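Local structure of thiamine pyrophosphokinase (Bacillus subtilis, 3LM8) at residues Gln58-Arg61 against Arg62-Ala66; Leu129-Lys132 against Gln133-Ile136; Gln137-Pro141 against Gly142-Ile146. The protein catalyses the ATP-dependent conversion of thiamine to thiamine diphosphate, with release of AMP, and takes part in thiamine salvage. The protein carries 1 engineered substitution. One frame throughout, in Å; residues are numbered along the deposited sequence.

How the contacts relate
Followed from the N terminus, the three contacts come in series; none nests in or crosses another. Contact 1 lies within one helix, 57-66, between parallel strands 47-49 and 71-73 near one end of the mixed sheet. Contact 2 closes a tight hairpin between strands 126-131 and 134-139, about 28 Å from contact 1 between centres. Contact 3 begins where contact 2 stops: it uses the far end of strand 134-139 and the turn that carries the chain into strand 142-147 of the second, antiparallel sheet. Contacts 2 and 3 have centres about 17 Å apart; contacts 1 and 3 lie on opposite sides of the chain's centre.

Contact 1. Residues Gln58-Arg61 against Arg62-Ala66; sequences QERR and RIEKA
The guanidinium of R60 receives the carboxylate of E64 at its edge, near its own plane, and also makes a cation-pi contact with F52 outside the two segments. The pair is an i to i+4 salt bridge on helix 57-66, the helix of a beta-alpha-beta unit between parallel strands 47-49 and 71-73. R60 NH2 stands 2.9 Å from E64 OE2. Guanidinium and carboxylate planes are 76° apart, and the bridge runs through one nitrogen and one oxygen, not a two-pronged pair. R60 gets there with a chain stretched from CG to NE and with CG turned away from its backbone N (chi1 -155°); E64 is likewise extended beyond CG, and its acid group comes up beside the NH2 branch.

R62 folds back toward Q58 one turn earlier. Its guanidinium approaches obliquely, NH2 lying 3.8 Å from Q58 CG, with the amide and guanidinium planes 38° apart. This touch is van der Waals packing against a methylene. The Q58 amide oxygen turns instead to R61, whose chain bends at chi2 and chi3: OE1 takes two weak hydrogen bonds, from R61 NE at 3.1 Å and R61 NH1 at 3.2 Å.

E59 turns away from the following turn. Its OE1 forms a salt bridge with K33 and its OE2 accepts the backbone N-H of T56, close to the start of the helix. I63, the buried residue here, packs on T35, V36 and L39 of helix 33-41. Four successive alpha-helical bonds run beneath these side chains, from R62 N bonded to Q58 O at 2.7 Å through to K65 N bonded to R61 O at 2.8 Å.

Contact 2. Residues Leu129-Lys132 against Gln133-Ile136; sequences LIDK and QNHI
I130 and H135 face each other as a non-hydrogen-bonded pair of an antiparallel beta hairpin. The methyl CG2 of I130 lies 3.5 Å from H135 CD2, meeting the imidazole obliquely. With chi1 at -77° the H135 ring leans toward the neighbouring strand, and both branches of I130 reach its CD2-NE2 side. On the other face of the sheet L129 packs against I136, their CB atoms 4.0 Å apart, and L129 CD1 also touches I136 CB.

Beneath these side chains, L129 and I136 form a hydrogen-bonded pair: L129 N to I136 O and I136 N to L129 O are both 2.9 Å. Between the bonded pairs, H135 CA makes a CA-H...O contact of 3.3 Å to L129 O. A longer bond, D131 N to N134 O at 3.1 Å, lies next to the turn through K132 and Q133. The side chains of D131 and N134 lie alongside each other there in a doubtful, overcrowded fit.

The two strands run at 172° to one another. Further out, I130 bonds through its backbone to I99 of strand 96-100 and H135 to R211 of strand 207-212, placing the hairpin inside the mixed sheet. Helix 107-122 covers the L129-I136 face, with L117 touching both residues and F110 and I114 packing on I136.

Contact 3. Residues Gln137-Pro141 against Gly142-Ile146; sequences QMFPP and GEYDI
F139 and Y144 make an edge-to-face aromatic pair in which the F139 edge is directed at the face of Y144. The ring centroids are 4.4 Å apart and the planes are inclined by 52°, so the pair is well short of a perpendicular T. F139 CD2 does most of the touching: it sits over the centre of the Y144 ring, 3.4 Å from Y144 CE1. The two side chains slide past each other in opposite directions, which brings F139 CB beside the outer part of the tyrosine ring, 3.7 Å from Y144 CZ. In both residues CG lies beside the backbone N; at Y144 (chi1 -41°) this turns the ring across the gap, back toward the preceding turn.

There the phenol meets the backbone of P140. Y144 OH donates a hydrogen bond to P140 O, which lies at the ring edge, in its plane; the modelled separation is very short, and its exact value is doubtful. The P140 ring crosses the tyrosine at about a right angle, with CD 3.5 Å from Y144 OH. P141 and G142 complete the bend, the glycine having no side chain to run into the carbonyl O of P141 at its phi of 162°.

F200 adds a third ring, edge-to-face to F139 and also meeting Y144. Backbone bonds from F139 to L207 and from Y144 to F200 show that the chain changes sheets here, leaving strand 134-139 of the mixed sheet for strand 142-147 of the antiparallel one. The Pro-Gly-x-Tyr sequence and the hydroxyl bonded to the carbonyl four residues back are those of a tyrosine corner, a motif known from Greek key beta proteins; here it stands where the mixed sheet hands over to the antiparallel one.

Contact 1. Residues Gln58-Arg61 against Arg62-Ala66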
loop_
_atom_site.group_PDB
_atom_site.type_symbol
_atom_site.label_atom_id
_atom_site.label_comp_id
_atom_site.label_asym_id
_atom_site.label_seq_id
_atom_site.Cartn_x
_atom_site.Cartn_y
_atom_site.Cartn_z
ATOM N N GLN A 58 -11.181 26.986 2.540
ATOM C CA GLN A 58 -11.740 26.839 1.206
ATOM C C GLN A 58 -11.888 25.345 0.894
ATOM O O GLN A 58 -12.959 24.884 0.500
ATOM C CB GLN A 58 -10.819 27.504 0.179
ATOM C CG GLN A 58 -11.521 27.954 -1.098
ATOM C CD GLN A 58 -12.407 29.169 -0.885
ATOM O OE1 GLN A 58 -13.271 29.176 -0.008
ATOM N NE2 GLN A 58 -12.199 30.203 -1.692
ATOM N N GLU A 59 -10.809 24.594 1.095
ATOM C CA GLU A 59 -10.795 23.157 0.834
ATOM C C GLU A 59 -12.006 22.437 1.405
ATOM O O GLU A 59 -12.521 21.501 0.791
ATOM C CB GLU A 59 -9.497 22.522 1.378
ATOM C CG GLU A 59 -8.316 22.555 0.388
ATOM C CD GLU A 59 -6.963 22.180 1.008
ATOM O OE1 GLU A 59 -5.982 22.019 0.246
ATOM O OE2 GLU A 59 -6.868 22.055 2.250
ATOM N N ARG A 60 -12.466 22.870 2.574
ATOM C CA ARG A 60 -13.616 22.229 3.205
ATOM C C ARG A 60 -14.863 22.616 2.413
ATOM O O ARG A 60 -15.695 21.765 2.072
ATOM C CB ARG A 60 -13.740 22.678 4.670
ATOM C CG ARG A 60 -14.475 21.690 5.591
ATOM C CD ARG A 60 -14.601 22.239 7.016
ATOM N NE ARG A 60 -15.107 21.260 7.984
ATOM C CZ ARG A 60 -16.277 20.627 7.888
ATOM N NH1 ARG A 60 -16.642 19.756 8.824
ATOM N NH2 ARG A 60 -17.084 20.854 6.856
ATOM N N ARG A 61 -14.985 23.903 2.110
ATOM C CA ARG A 61 -16.128 24.370 1.342
ATOM C C ARG A 61 -16.175 23.632 0.015
ATOM O O ARG A 61 -17.218 23.112 -0.385
ATOM C CB ARG A 61 -16.026 25.870 1.090
ATOM C CG ARG A 61 -16.154 26.722 2.337
ATOM C CD ARG A 61 -16.796 28.039 1.964
ATOM N NE ARG A 61 -16.228 28.552 0.720
ATOM C CZ ARG A 61 -16.751 29.542 0.007
ATOM N NH1 ARG A 61 -16.156 29.936 -1.111
ATOM N NH2 ARG A 61 -17.872 30.133 0.405
ATOM N N ARG A 62 -15.033 23.587 -0.660
ATOM C CA ARG A 62 -14.917 22.913 -1.944
ATOM C C ARG A 62 -15.379 21.462 -1.842
ATOM O O ARG A 62 -16.040 20.952 -2.745
ATOM C CB ARG A 62 -13.469 22.982 -2.432
ATOM C CG ARG A 62 -13.270 22.583 -3.880
ATOM C CD ARG A 62 -11.921 23.080 -4.385
ATOM N NE ARG A 62 -11.839 24.541 -4.352
ATOM C CZ ARG A 62 -10.738 25.239 -4.620
ATOM N NH1 ARG A 62 -9.612 24.617 -4.941
ATOM N NH2 ARG A 62 -10.764 26.563 -4.566
ATOM N N ILE A 63 -15.044 20.794 -0.741
ATOM C CA ILE A 63 -15.472 19.414 -0.579
ATOM C C ILE A 63 -16.988 19.377 -0.443
ATOM O O ILE A 63 -17.663 18.652 -1.165
ATOM C CB ILE A 63 -14.839 18.741 0.671
ATOM C CG1 ILE A 63 -13.364 18.434 0.418
ATOM C CG2 ILE A 63 -15.567 17.444 0.999
ATOM C CD1 ILE A 63 -12.681 17.725 1.581
ATOM N N GLU A 64 -17.519 20.173 0.477
ATOM C CA GLU A 64 -18.957 20.207 0.712
ATOM C C GLU A 64 -19.761 20.493 -0.553
ATOM O O GLU A 64 -20.810 19.896 -0.782
ATOM C CB GLU A 64 -19.282 21.243 1.789
ATOM C CG GLU A 64 -18.578 20.976 3.112
ATOM C CD GLU A 64 -18.999 21.930 4.216
ATOM O OE1 GLU A 64 -18.869 23.161 4.027
ATOM O OE2 GLU A 64 -19.455 21.444 5.275
ATOM N N LYS A 65 -19.270 21.409 -1.376
ATOM C CA LYS A 65 -19.960 21.746 -2.609
ATOM C C LYS A 65 -19.994 20.530 -3.533
ATOM O O LYS A 65 -21.018 20.223 -4.140
ATOM C CB LYS A 65 -19.249 22.912 -3.315
ATOM C CG LYS A 65 -19.907 23.346 -4.625
ATOM C CD LYS A 65 -19.142 24.486 -5.298
ATOM C CE LYS A 65 -19.846 24.999 -6.555
ATOM N NZ LYS A 65 -19.988 23.960 -7.617
ATOM N N ALA A 66 -18.866 19.834 -3.622
ATOM C CA ALA A 66 -18.739 18.680 -4.496
ATOM C C ALA A 66 -19.230 17.363 -3.921
ATOM O O ALA A 66 -19.449 16.414 -4.670
ATOM C CB ALA A 66 -17.296 18.537 -4.941
#

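Contact 2. Residues Leu129-Lys132 against Gln133-Ile136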
loop_
_atom_site.group_PDB
_atom_site.type_symbol
_atom_site.label_atom_id
_atom_site.label_comp_id
_atom_site.label_asym_id
_atom_site.label_seq_id
_atom_site.Cartn_x
_atom_site.Cartn_y
_atom_site.Cartn_z
ATOM N N LEU A 129 0.634 -1.220 -0.982
ATOM C CA LEU A 129 0.834 0.219 -0.764
ATOM C C LEU A 129 1.407 0.752 -2.059
ATOM O O LEU A 129 2.264 0.113 -2.656
ATOM C CB LEU A 129 1.825 0.501 0.368
ATOM C CG LEU A 129 1.739 -0.239 1.709
ATOM C CD1 LEU A 129 2.789 0.374 2.637
ATOM C CD2 LEU A 129 0.340 -0.138 2.323
ATOM N N ILE A 130 0.949 1.920 -2.495
ATOM C CA ILE A 130 1.439 2.475 -3.755
ATOM C C ILE A 130 1.756 3.967 -3.776
ATOM O O ILE A 130 0.998 4.790 -3.252
ATOM C CB ILE A 130 0.424 2.269 -4.884
ATOM C CG1 ILE A 130 -0.001 0.804 -4.965
ATOM C CG2 ILE A 130 1.028 2.753 -6.198
ATOM C CD1 ILE A 130 -1.075 0.560 -6.002
ATOM N N ASP A 131 2.876 4.304 -4.410
ATOM C CA ASP A 131 3.291 5.689 -4.579
ATOM C C ASP A 131 3.891 5.842 -5.982
ATOM O O ASP A 131 3.907 4.892 -6.772
ATOM C CB ASP A 131 4.273 6.128 -3.476
ATOM C CG ASP A 131 5.716 5.727 -3.750
ATOM O OD1 ASP A 131 5.987 4.519 -3.862
ATOM O OD2 ASP A 131 6.586 6.626 -3.846
ATOM N N LYS A 132 4.357 7.045 -6.292
ATOM C CA LYS A 132 4.932 7.348 -7.598
ATOM C C LYS A 132 5.953 6.321 -8.122
ATOM O O LYS A 132 6.055 6.114 -9.328
ATOM C CB LYS A 132 5.556 8.750 -7.550
ATOM C CG LYS A 132 6.489 9.094 -8.705
ATOM C CD LYS A 132 7.358 10.302 -8.349
ATOM C CE LYS A 132 8.402 10.596 -9.419
ATOM N NZ LYS A 132 7.792 10.901 -10.745
ATOM N N GLN A 133 6.716 5.683 -7.244
ATOM C CA GLN A 133 7.683 4.713 -7.742
ATOM C C GLN A 133 7.868 3.440 -6.935
ATOM O O GLN A 133 8.874 2.748 -7.094
ATOM C CB GLN A 133 9.054 5.383 -7.989
ATOM C CG GLN A 133 9.559 6.310 -6.904
ATOM C CD GLN A 133 10.761 7.131 -7.373
ATOM O OE1 GLN A 133 11.818 6.580 -7.677
ATOM N NE2 GLN A 133 10.596 8.453 -7.442
ATOM N N ASN A 134 6.889 3.113 -6.095
ATOM C CA ASN A 134 6.992 1.904 -5.291
ATOM C C ASN A 134 5.671 1.172 -5.056
ATOM O O ASN A 134 4.598 1.776 -5.061
ATOM C CB ASN A 134 7.634 2.212 -3.929
ATOM C CG ASN A 134 8.965 2.913 -4.056
ATOM O OD1 ASN A 134 9.022 4.124 -4.272
ATOM N ND2 ASN A 134 10.046 2.156 -3.938
ATOM N N HIS A 135 5.780 -0.140 -4.859
ATOM C CA HIS A 135 4.650 -1.007 -4.567
ATOM C C HIS A 135 5.127 -1.890 -3.425
ATOM O O HIS A 135 6.029 -2.707 -3.585
ATOM C CB HIS A 135 4.288 -1.879 -5.771
ATOM C CG HIS A 135 3.534 -1.156 -6.841
ATOM N ND1 HIS A 135 3.062 -1.787 -7.972
ATOM C CD2 HIS A 135 3.166 0.142 -6.953
ATOM C CE1 HIS A 135 2.434 -0.909 -8.732
ATOM N NE2 HIS A 135 2.483 0.270 -8.138
ATOM N N ILE A 136 4.532 -1.719 -2.260
ATOM C CA ILE A 136 4.942 -2.508 -1.117
ATOM C C ILE A 136 3.875 -3.523 -0.772
ATOM O O ILE A 136 2.679 -3.225 -0.844
ATOM C CB ILE A 136 5.202 -1.602 0.101
ATOM C CG1 ILE A 136 6.292 -0.603 -0.252
ATOM C CG2 ILE A 136 5.644 -2.440 1.299
ATOM C CD1 ILE A 136 6.311 0.576 0.621
#

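Contact 3. Residues Gln137-Pro141 against Gly142-Ile146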
loop_
_atom_site.group_PDB
_atom_site.type_symbol
_atom_site.label_atom_id
_atom_site.label_comp_id
_atom_site.label_asym_id
_atom_site.label_seq_id
_atom_site.Cartn_x
_atom_site.Cartn_y
_atom_site.Cartn_z
ATOM N N GLN A 137 4.311 -4.721 -0.399
ATOM C CA GLN A 137 3.386 -5.787 -0.038
ATOM C C GLN A 137 4.066 -6.779 0.885
ATOM O O GLN A 137 5.249 -7.085 0.736
ATOM C CB GLN A 137 2.893 -6.510 -1.287
ATOM C CG GLN A 137 1.410 -6.786 -1.305
ATOM C CD GLN A 137 0.988 -7.573 -2.537
ATOM O OE1 GLN A 137 1.153 -7.115 -3.673
ATOM N NE2 GLN A 137 0.440 -8.767 -2.317
HETATM N N MSE A 138 3.307 -7.267 1.854
HETATM C CA MSE A 138 3.822 -8.227 2.807
HETATM C C MSE A 138 3.202 -9.581 2.551
HETATM O O MSE A 138 2.049 -9.679 2.145
HETATM C CB MSE A 138 3.508 -7.779 4.232
HETATM C CG MSE A 138 4.588 -6.915 4.858
HETATM SE SE MSE A 138 4.282 -6.591 6.741
HETATM C CE MSE A 138 3.176 -8.121 7.166
ATOM N N PHE A 139 3.969 -10.634 2.779
ATOM C CA PHE A 139 3.437 -11.971 2.570
ATOM C C PHE A 139 3.755 -12.942 3.688
ATOM O O PHE A 139 4.849 -12.924 4.275
ATOM C CB PHE A 139 3.974 -12.603 1.280
ATOM C CG PHE A 139 3.612 -11.865 0.026
ATOM C CD1 PHE A 139 4.337 -10.746 -0.371
ATOM C CD2 PHE A 139 2.566 -12.314 -0.778
ATOM C CE1 PHE A 139 4.027 -10.081 -1.557
ATOM C CE2 PHE A 139 2.244 -11.661 -1.963
ATOM C CZ PHE A 139 2.977 -10.538 -2.360
ATOM N N PRO A 140 2.779 -13.789 4.017
ATOM C CA PRO A 140 2.977 -14.796 5.062
ATOM C C PRO A 140 3.637 -15.964 4.320
ATOM O O PRO A 140 3.824 -15.905 3.103
ATOM C CB PRO A 140 1.550 -15.131 5.497
ATOM C CG PRO A 140 0.751 -14.956 4.210
ATOM C CD PRO A 140 1.353 -13.668 3.646
ATOM N N PRO A 141 4.025 -17.025 5.035
ATOM C CA PRO A 141 4.643 -18.131 4.295
ATOM C C PRO A 141 3.733 -18.641 3.164
ATOM O O PRO A 141 2.512 -18.643 3.284
ATOM C CB PRO A 141 4.883 -19.160 5.389
ATOM C CG PRO A 141 5.303 -18.264 6.548
ATOM C CD PRO A 141 4.247 -17.168 6.487
ATOM N N GLY A 142 4.335 -19.054 2.057
ATOM C CA GLY A 142 3.555 -19.533 0.934
ATOM C C GLY A 142 4.410 -19.525 -0.316
ATOM O O GLY A 142 5.632 -19.487 -0.214
ATOM N N GLU A 143 3.778 -19.558 -1.485
ATOM C CA GLU A 143 4.496 -19.551 -2.753
ATOM C C GLU A 143 3.798 -18.572 -3.699
ATOM O O GLU A 143 2.654 -18.791 -4.089
ATOM C CB GLU A 143 4.491 -20.952 -3.359
ATOM C CG GLU A 143 5.467 -21.127 -4.508
ATOM C CD GLU A 143 5.279 -22.441 -5.240
ATOM O OE1 GLU A 143 6.265 -22.939 -5.830
ATOM O OE2 GLU A 143 4.143 -22.966 -5.234
ATOM N N TYR A 144 4.501 -17.516 -4.099
ATOM C CA TYR A 144 3.900 -16.488 -4.949
ATOM C C TYR A 144 4.574 -16.217 -6.300
ATOM O O TYR A 144 5.796 -16.321 -6.444
ATOM C CB TYR A 144 3.837 -15.183 -4.149
ATOM C CG TYR A 144 3.425 -15.374 -2.702
ATOM C CD1 TYR A 144 2.085 -15.329 -2.324
ATOM C CD2 TYR A 144 4.385 -15.638 -1.714
ATOM C CE1 TYR A 144 1.700 -15.543 -0.994
ATOM C CE2 TYR A 144 4.017 -15.855 -0.382
ATOM C CZ TYR A 144 2.669 -15.805 -0.028
ATOM O OH TYR A 144 2.291 -16.016 1.283
ATOM N N ASP A 145 3.751 -15.850 -7.282
ATOM C CA ASP A 145 4.206 -15.533 -8.637
ATOM C C ASP A 145 4.107 -14.030 -8.876
ATOM O O ASP A 145 3.220 -13.371 -8.337
ATOM C CB ASP A 145 3.311 -16.212 -9.681
ATOM C CG ASP A 145 3.638 -17.680 -9.899
ATOM O OD1 ASP A 145 2.769 -18.388 -10.460
ATOM O OD2 ASP A 145 4.754 -18.123 -9.537
ATOM N N ILE A 146 5.019 -13.490 -9.683
ATOM C CA ILE A 146 4.983 -12.074 -10.060
ATOM C C ILE A 146 5.275 -12.005 -11.546
ATOM O O ILE A 146 5.871 -12.911 -12.119
ATOM C CB ILE A 146 6.041 -11.180 -9.347
ATOM C CG1 ILE A 146 7.440 -11.747 -9.546
ATOM C CG2 ILE A 146 5.717 -11.028 -7.876
ATOM C CD1 ILE A 146 8.510 -10.867 -8.933
#